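Local coordinates for protein rifamycin polyketide synthase (Amycolatopsis mediterranei, PDB 4LN9) that probably removes water from the beta-hydroxyacyl polyketide intermediate in the terminal module of the rifamycin assembly line, as its dehydratase domain, at residues A[204-209]-A[247-252]; A[168-173]-A[279-284]. All coordinates share one frame; numbering follows the deposited sequence.

Contact 1 (A[204-209]-A[247-252]); sequences VWRRGS and MVSAAA
Arg206 and Ser249 make the polar part of this contact between strand 201-207 and the last turn of helix 236-251. NH2 of Arg206 donates a weak hydrogen bond to OG of Ser249 at 3.0 Å, with an N-H...O angle of only 123°. The hydroxyl meets the guanidinium obliquely. The carbonyl O of Ser249 lies at the guanidinium edge, in its plane and 3.5 Å from NH2, so the same nitrogen comes close to both oxygens of the serine. Arg206 reaches them because its chain leaves the strand with CG anti to the backbone N, and the bend at chi3 (-54°) brings NH2 up to Ser249.

A long helix packed against a curved antiparallel sheet is the hallmark of the hotdog fold. Two hotdog units make up this dehydratase, and here strand 201-207, next to the edge strand 176-178, meets the C-terminal part of helix 236-251.

The van der Waals part is small. CG1 of Val204 rests 3.9 Å from CB of Ser249 and 3.8 Å from its OG, while the valine also touches Val178 on strand 176-178 and Thr215 and Ala217 on strand 214-220. On the helix side, Val248 packs against Ala183, Tyr184 and Leu187 of helix 183-190.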
ATOM      1  N   VAL A 204     -21.543 -16.831 -33.694  1.00 28.50           N
ATOM      2  CA  VAL A 204     -21.004 -18.078 -33.175  1.00 31.82           C
ATOM      3  C   VAL A 204     -21.115 -19.166 -34.236  1.00 32.85           C
ATOM      4  O   VAL A 204     -22.082 -19.197 -34.995  1.00 34.05           O
ATOM      5  CB  VAL A 204     -21.772 -18.525 -31.918  1.00 32.08           C
ATOM      6  CG1 VAL A 204     -21.428 -19.964 -31.567  1.00 31.60           C
ATOM      7  CG2 VAL A 204     -21.466 -17.593 -30.756  1.00 29.33           C
ATOM      8  N   TRP A 205     -20.044 -19.943 -34.404  1.00 28.38           N
ATOM      9  CA  TRP A 205     -20.126 -21.173 -35.192  1.00 29.09           C
ATOM     10  C   TRP A 205     -19.739 -22.344 -34.349  1.00 36.86           C
ATOM     11  O   TRP A 205     -18.894 -22.223 -33.460  1.00 32.45           O
ATOM     12  CB  TRP A 205     -19.208 -21.108 -36.409  1.00 31.13           C
ATOM     13  CG  TRP A 205     -19.448 -19.916 -37.299  1.00 30.04           C
ATOM     14  CD1 TRP A 205     -20.088 -19.891 -38.535  1.00 32.36           C
ATOM     15  CD2 TRP A 205     -18.920 -18.563 -37.115  1.00 30.84           C
ATOM     16  NE1 TRP A 205     -20.051 -18.631 -39.075  1.00 32.49           N
ATOM     17  CE2 TRP A 205     -19.370 -17.785 -38.269  1.00 30.70           C
ATOM     18  CE3 TRP A 205     -18.166 -17.937 -36.133  1.00 26.59           C
ATOM     19  CZ2 TRP A 205     -19.066 -16.442 -38.409  1.00 29.91           C
ATOM     20  CZ3 TRP A 205     -17.874 -16.581 -36.281  1.00 26.91           C
ATOM     21  CH2 TRP A 205     -18.291 -15.860 -37.404  1.00 30.47           C
ATOM     22  N   ARG A 206     -20.242 -23.518 -34.709  1.00 31.56           N
ATOM     23  CA  ARG A 206     -19.961 -24.727 -33.951  1.00 37.77           C
ATOM     24  C   ARG A 206     -19.468 -25.842 -34.866  1.00 38.43           C
ATOM     25  O   ARG A 206     -19.875 -25.934 -36.024  1.00 36.15           O
ATOM     26  CB  ARG A 206     -21.206 -25.181 -33.185  1.00 39.76           C
ATOM     27  CG  ARG A 206     -21.014 -26.462 -32.387  1.00 55.15           C
ATOM     28  CD  ARG A 206     -22.344 -27.038 -31.927  1.00 57.44           C
ATOM     29  NE  ARG A 206     -23.138 -26.061 -31.186  1.00 60.29           N
ATOM     30  CZ  ARG A 206     -24.216 -25.453 -31.670  1.00 59.88           C
ATOM     31  NH1 ARG A 206     -24.628 -25.713 -32.904  1.00 58.94           N
ATOM     32  NH2 ARG A 206     -24.893 -24.598 -30.915  1.00 55.26           N
ATOM     33  N   ARG A 207     -18.591 -26.686 -34.333  1.00 35.14           N
ATOM     34  CA  ARG A 207     -17.967 -27.755 -35.102  1.00 37.09           C
ATOM     35  C   ARG A 207     -17.667 -28.908 -34.141  1.00 43.76           C
ATOM     36  O   ARG A 207     -17.335 -28.670 -32.981  1.00 42.33           O
ATOM     37  CB  ARG A 207     -16.667 -27.238 -35.725  1.00 39.48           C
ATOM     38  CG  ARG A 207     -16.040 -28.151 -36.763  1.00 41.48           C
ATOM     39  CD  ARG A 207     -14.526 -28.002 -36.750  1.00 50.34           C
ATOM     40  NE  ARG A 207     -14.046 -27.201 -37.873  1.00 48.56           N
ATOM     41  CZ  ARG A 207     -12.815 -26.709 -37.971  1.00 40.04           C
ATOM     42  NH1 ARG A 207     -11.951 -26.866 -36.976  1.00 41.95           N
ATOM     43  NH2 ARG A 207     -12.443 -26.071 -39.073  1.00 38.05           N
ATOM     44  N   GLY A 208     -17.990 -30.134 -34.551  1.00 47.39           N
ATOM     45  CA  GLY A 208     -17.850 -31.296 -33.665  1.00 51.10           C
ATOM     46  C   GLY A 208     -19.059 -31.498 -32.767  1.00 57.14           C
ATOM     47  O   GLY A 208     -20.056 -30.789 -32.901  1.00 56.41           O
ATOM     48  N   SER A 209     -18.988 -32.468 -31.856  1.00 62.30           N
ATOM     49  CA  SER A 209     -20.170 -32.857 -31.085  1.00 66.98           C
ATOM     50  C   SER A 209     -19.934 -33.080 -29.587  1.00 70.81           C
ATOM     51  O   SER A 209     -20.668 -32.543 -28.756  1.00 70.18           O
ATOM     52  CB  SER A 209     -20.869 -34.064 -31.717  1.00 63.27           C
ATOM     53  OG  SER A 209     -22.217 -34.153 -31.279  1.00 70.74           O
ATOM     54  N   MET A 247     -21.981 -20.388 -23.859  1.00 33.94           N
ATOM     55  CA  MET A 247     -23.309 -20.384 -23.253  1.00 39.70           C
ATOM     56  C   MET A 247     -24.330 -19.808 -24.225  1.00 45.71           C
ATOM     57  O   MET A 247     -25.407 -20.372 -24.417  1.00 43.74           O
ATOM     58  CB  MET A 247     -23.306 -19.554 -21.968  1.00 47.88           C
ATOM     59  CG  MET A 247     -22.696 -20.259 -20.770  1.00 54.84           C
ATOM     60  SD  MET A 247     -22.157 -19.093 -19.505  1.00 76.93           S
ATOM     61  CE  MET A 247     -23.574 -18.001 -19.425  1.00 56.91           C
ATOM     62  N   VAL A 248     -23.995 -18.661 -24.809  1.00 42.92           N
ATOM     63  CA  VAL A 248     -24.785 -18.097 -25.894  1.00 45.46           C
ATOM     64  C   VAL A 248     -25.064 -19.145 -26.967  1.00 46.09           C
ATOM     65  O   VAL A 248     -26.199 -19.299 -27.416  1.00 51.63           O
ATOM     66  CB  VAL A 248     -24.082 -16.884 -26.534  1.00 43.17           C
ATOM     67  CG1 VAL A 248     -24.755 -16.515 -27.848  1.00 47.66           C
ATOM     68  CG2 VAL A 248     -24.087 -15.703 -25.576  1.00 43.97           C
ATOM     69  N   SER A 249     -24.039 -19.920 -27.310  1.00 43.87           N
ATOM     70  CA  SER A 249     -24.201 -21.041 -28.227  1.00 48.76           C
ATOM     71  C   SER A 249     -25.273 -22.013 -27.739  1.00 48.55           C
ATOM     72  O   SER A 249     -26.180 -22.375 -28.488  1.00 56.84           O
ATOM     73  CB  SER A 249     -22.872 -21.775 -28.420  1.00 44.23           C
ATOM     74  OG  SER A 249     -22.979 -22.763 -29.431  1.00 44.79           O
ATOM     75  N   ALA A 250     -25.182 -22.408 -26.472  1.00 51.16           N
ATOM     76  CA  ALA A 250     -26.114 -23.381 -25.908  1.00 54.42           C
ATOM     77  C   ALA A 250     -27.526 -22.811 -25.773  1.00 53.36           C
ATOM     78  O   ALA A 250     -28.508 -23.495 -26.059  1.00 60.81           O
ATOM     79  CB  ALA A 250     -25.609 -23.885 -24.565  1.00 50.16           C
ATOM     80  N   ALA A 251     -27.619 -21.540 -25.389  1.00 56.96           N
ATOM     81  CA  ALA A 251     -28.913 -20.898 -25.171  1.00 57.12           C
ATOM     82  C   ALA A 251     -29.775 -20.858 -26.434  1.00 62.21           C
ATOM     83  O   ALA A 251     -30.989 -20.672 -26.358  1.00 61.13           O
ATOM     84  CB  ALA A 251     -28.725 -19.497 -24.609  1.00 43.94           C
ATOM     85  N   ALA A 252     -29.143 -21.016 -27.593  1.00 64.11           N
ATOM     86  CA  ALA A 252     -29.873 -21.115 -28.857  1.00 68.51           C
ATOM     87  C   ALA A 252     -30.075 -22.574 -29.263  1.00 70.09           C
ATOM     88  O   ALA A 252     -30.660 -22.867 -30.308  1.00 69.39           O
ATOM     89  CB  ALA A 252     -29.144 -20.351 -29.953  1.00 65.78           C
TER

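Contact 2 (A[168-173]-A[279-284]); sequences AAWPPP and VLRVRV
Trp170 and Arg281 form a cation-pi stack where the loop between strands 146-154 and 176-178 packs on strand 279-285, part of the second hotdog unit of this double-hotdog dehydratase. The arginine lies along one face of the indole, the two side chains sliding past each other in opposite directions. CB of Arg281 touches the six-membered ring at CZ2, 3.8 Å away, and CD sits almost exactly above the five-membered ring, 3.7 Å from its centroid and 4° off the normal, a CH-pi contact. Farther out, the guanidinium lies nearly flat on the indole with the planes 22° apart; its CZ is 4.6 Å from the five-membered-ring centroid and off-centre. The run from CG to NE is extended (chi2 178°), which lets the whole chain follow the ring.

On the opposite face CD of Pro172 lies over the rim of the six-membered ring, near CE3. NE1 of Trp170 is hydrogen-bonded to Glu218, and NH2 of Arg281 forms a salt bridge with Glu299; these polar partners probably help fix both flat groups. NH1 of Arg281 is hydrogen-bonded to the carbonyl O of Phe167 and passes within 3.7 Å of CB of Trp170.

Val282 takes part through its backbone: its carbonyl O lies at the indole edge, in the ring plane, 3.6 Å from CH2 of Trp170. At the other end of the stack, a water accepts from NH1 of Arg281 at 2.8 Å and donates to O of Ala168, also at 2.8 Å.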
ATOM      1  N   ALA A 168      -6.963 -17.452 -39.967  1.00 33.20           N
ATOM      2  CA  ALA A 168      -7.043 -16.834 -41.292  1.00 31.70           C
ATOM      3  C   ALA A 168      -8.136 -17.440 -42.171  1.00 28.14           C
ATOM      4  O   ALA A 168      -8.638 -16.787 -43.086  1.00 35.05           O
ATOM      5  CB  ALA A 168      -5.695 -16.902 -41.995  1.00 34.77           C
ATOM      6  N   ALA A 169      -8.428 -18.721 -41.961  1.00 29.76           N
ATOM      7  CA  ALA A 169      -9.501 -19.380 -42.697  1.00 34.49           C
ATOM      8  C   ALA A 169     -10.809 -19.262 -41.924  1.00 28.74           C
ATOM      9  O   ALA A 169     -11.061 -20.042 -41.007  1.00 29.72           O
ATOM     10  CB  ALA A 169      -9.157 -20.847 -42.927  1.00 33.87           C
ATOM     11  N   TRP A 170     -11.575 -18.213 -42.200  1.00 28.59           N
ATOM     12  CA  TRP A 170     -12.564 -17.739 -41.237  1.00 26.44           C
ATOM     13  C   TRP A 170     -13.835 -17.302 -41.914  1.00 29.00           C
ATOM     14  O   TRP A 170     -13.790 -16.553 -42.888  1.00 33.23           O
ATOM     15  CB  TRP A 170     -11.981 -16.590 -40.426  1.00 26.66           C
ATOM     16  CG  TRP A 170     -12.823 -16.207 -39.239  1.00 26.38           C
ATOM     17  CD1 TRP A 170     -13.787 -15.209 -39.170  1.00 28.05           C
ATOM     18  CD2 TRP A 170     -12.811 -16.820 -37.904  1.00 23.35           C
ATOM     19  NE1 TRP A 170     -14.362 -15.174 -37.925  1.00 29.87           N
ATOM     20  CE2 TRP A 170     -13.830 -16.123 -37.124  1.00 27.59           C
ATOM     21  CE3 TRP A 170     -12.118 -17.870 -37.319  1.00 24.31           C
ATOM     22  CZ2 TRP A 170     -14.088 -16.443 -35.801  1.00 26.01           C
ATOM     23  CZ3 TRP A 170     -12.400 -18.195 -35.991  1.00 27.85           C
ATOM     24  CH2 TRP A 170     -13.351 -17.490 -35.248  1.00 24.87           C
ATOM     25  N   PRO A 171     -14.999 -17.718 -41.381  1.00 28.49           N
ATOM     26  CA  PRO A 171     -15.194 -18.715 -40.323  1.00 30.62           C
ATOM     27  C   PRO A 171     -14.594 -20.059 -40.717  1.00 28.30           C
ATOM     28  O   PRO A 171     -14.382 -20.312 -41.902  1.00 32.87           O
ATOM     29  CB  PRO A 171     -16.721 -18.847 -40.222  1.00 32.73           C
ATOM     30  CG  PRO A 171     -17.296 -17.716 -41.009  1.00 32.73           C
ATOM     31  CD  PRO A 171     -16.266 -17.342 -42.032  1.00 30.97           C
ATOM     32  N   PRO A 172     -14.358 -20.938 -39.732  1.00 32.26           N
ATOM     33  CA  PRO A 172     -13.663 -22.175 -40.075  1.00 30.57           C
ATOM     34  C   PRO A 172     -14.519 -23.111 -40.930  1.00 34.00           C
ATOM     35  O   PRO A 172     -15.738 -23.158 -40.761  1.00 34.05           O
ATOM     36  CB  PRO A 172     -13.372 -22.796 -38.708  1.00 30.65           C
ATOM     37  CG  PRO A 172     -13.247 -21.622 -37.796  1.00 26.92           C
ATOM     38  CD  PRO A 172     -14.289 -20.643 -38.286  1.00 29.76           C
ATOM     39  N   PRO A 173     -13.897 -23.739 -41.943  1.00 38.91           N
ATOM     40  CA  PRO A 173     -14.492 -24.800 -42.744  1.00 37.67           C
ATOM     41  C   PRO A 173     -15.313 -25.805 -41.938  1.00 37.31           C
ATOM     42  O   PRO A 173     -14.843 -26.333 -40.929  1.00 41.53           O
ATOM     43  CB  PRO A 173     -13.271 -25.466 -43.372  1.00 43.40           C
ATOM     44  CG  PRO A 173     -12.335 -24.317 -43.596  1.00 48.61           C
ATOM     45  CD  PRO A 173     -12.598 -23.315 -42.494  1.00 41.50           C
ATOM     46  N   VAL A 279     -11.851  -6.127 -30.300  1.00 30.62           N
ATOM     47  CA  VAL A 279     -12.528  -7.041 -31.212  1.00 28.47           C
ATOM     48  C   VAL A 279     -11.682  -8.307 -31.344  1.00 25.26           C
ATOM     49  O   VAL A 279     -10.455  -8.224 -31.352  1.00 30.88           O
ATOM     50  CB  VAL A 279     -12.685  -6.397 -32.603  1.00 25.30           C
ATOM     51  CG1 VAL A 279     -13.596  -5.181 -32.523  1.00 26.91           C
ATOM     52  CG2 VAL A 279     -11.322  -6.007 -33.159  1.00 32.06           C
ATOM     53  N   LEU A 280     -12.310  -9.472 -31.214  1.00 23.44           N
ATOM     54  CA  LEU A 280     -11.556 -10.726 -31.221  1.00 21.60           C
ATOM     55  C   LEU A 280     -12.173 -11.738 -32.177  1.00 23.06           C
ATOM     56  O   LEU A 280     -13.390 -11.764 -32.356  1.00 22.06           O
ATOM     57  CB  LEU A 280     -11.497 -11.330 -29.818  1.00 26.42           C
ATOM     58  CG  LEU A 280     -10.801 -10.568 -28.688  1.00 25.98           C
ATOM     59  CD1 LEU A 280     -10.943 -11.358 -27.392  1.00 30.82           C
ATOM     60  CD2 LEU A 280      -9.335 -10.312 -29.008  1.00 24.68           C
ATOM     61  N   ARG A 281     -11.343 -12.629 -32.709  1.00 22.44           N
ATOM     62  CA  ARG A 281     -11.798 -13.940 -33.157  1.00 24.15           C
ATOM     63  C   ARG A 281     -11.319 -14.986 -32.161  1.00 22.47           C
ATOM     64  O   ARG A 281     -10.165 -14.958 -31.734  1.00 21.52           O
ATOM     65  CB  ARG A 281     -11.214 -14.260 -34.535  1.00 23.67           C
ATOM     66  CG  ARG A 281     -11.586 -13.277 -35.633  1.00 28.98           C
ATOM     67  CD  ARG A 281     -10.922 -13.671 -36.944  1.00 28.98           C
ATOM     68  NE  ARG A 281     -10.907 -12.567 -37.900  1.00 30.38           N
ATOM     69  CZ  ARG A 281     -10.382 -12.632 -39.120  1.00 36.46           C
ATOM     70  NH1 ARG A 281      -9.779 -13.740 -39.534  1.00 30.37           N
ATOM     71  NH2 ARG A 281     -10.420 -11.567 -39.910  1.00 31.05           N
ATOM     72  N   VAL A 282     -12.220 -15.872 -31.752  1.00 21.99           N
ATOM     73  CA  VAL A 282     -11.937 -16.798 -30.660  1.00 25.18           C
ATOM     74  C   VAL A 282     -12.251 -18.246 -31.033  1.00 24.28           C
ATOM     75  O   VAL A 282     -13.154 -18.510 -31.831  1.00 25.41           O
ATOM     76  CB  VAL A 282     -12.699 -16.411 -29.376  1.00 25.15           C
ATOM     77  CG1 VAL A 282     -12.568 -14.919 -29.109  1.00 28.19           C
ATOM     78  CG2 VAL A 282     -14.163 -16.807 -29.489  1.00 29.20           C
ATOM     79  N   ARG A 283     -11.396 -19.161 -30.578  1.00 24.04           N
ATOM     80  CA  ARG A 283     -11.715 -20.592 -30.562  1.00 22.99           C
ATOM     81  C   ARG A 283     -11.763 -21.103 -29.126  1.00 26.37           C
ATOM     82  O   ARG A 283     -10.801 -20.951 -28.374  1.00 24.57           O
ATOM     83  CB  ARG A 283     -10.674 -21.393 -31.356  1.00 24.17           C
ATOM     84  CG  ARG A 283     -10.833 -22.903 -31.232  1.00 24.11           C
ATOM     85  CD  ARG A 283      -9.681 -23.649 -31.892  1.00 29.22           C
ATOM     86  NE  ARG A 283      -9.859 -25.099 -31.849  1.00 32.74           N
ATOM     87  CZ  ARG A 283      -9.385 -25.883 -30.884  1.00 32.29           C
ATOM     88  NH1 ARG A 283      -8.730 -25.353 -29.861  1.00 28.80           N
ATOM     89  NH2 ARG A 283      -9.552 -27.197 -30.950  1.00 32.88           N
ATOM     90  N   VAL A 284     -12.892 -21.693 -28.746  1.00 23.70           N
ATOM     91  CA  VAL A 284     -13.029 -22.287 -27.421  1.00 27.93           C
ATOM     92  C   VAL A 284     -13.239 -23.795 -27.520  1.00 29.51           C
ATOM     93  O   VAL A 284     -14.072 -24.261 -28.298  1.00 31.46           O
ATOM     94  CB  VAL A 284     -14.188 -21.648 -26.629  1.00 27.48           C
ATOM     95  CG1 VAL A 284     -14.334 -22.317 -25.270  1.00 30.62           C
ATOM     96  CG2 VAL A 284     -13.954 -20.154 -26.462  1.00 29.75           C
TER
HETATM   97  O   HOH W   1      -9.673 -14.282 -42.305  1.00 37.73           O

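How the contacts relate
Contacts 1 and 2 have centres about 14 Å apart and are joined through strand 201-207. Arg206 faces helix 236-251, whereas Trp205 and Arg207 reach the loop 168-173. The indoles of Trp205 and Trp170 meet edge-to-face, CZ3 of Trp205 lying 3.8 Å from CZ2 of Trp170, and CZ2 of Trp205 packs 3.4 Å from CG of Pro171. NH2 of Arg207 probably hydrogen-bonds to O of Pro173 at 3.0 Å. Helix 236-251 also links the two: its end meets 204-209 in contact 1, while its Ala242 touches Val282 of contact 2. The loop and the helix thus pack against opposite sides of these strands.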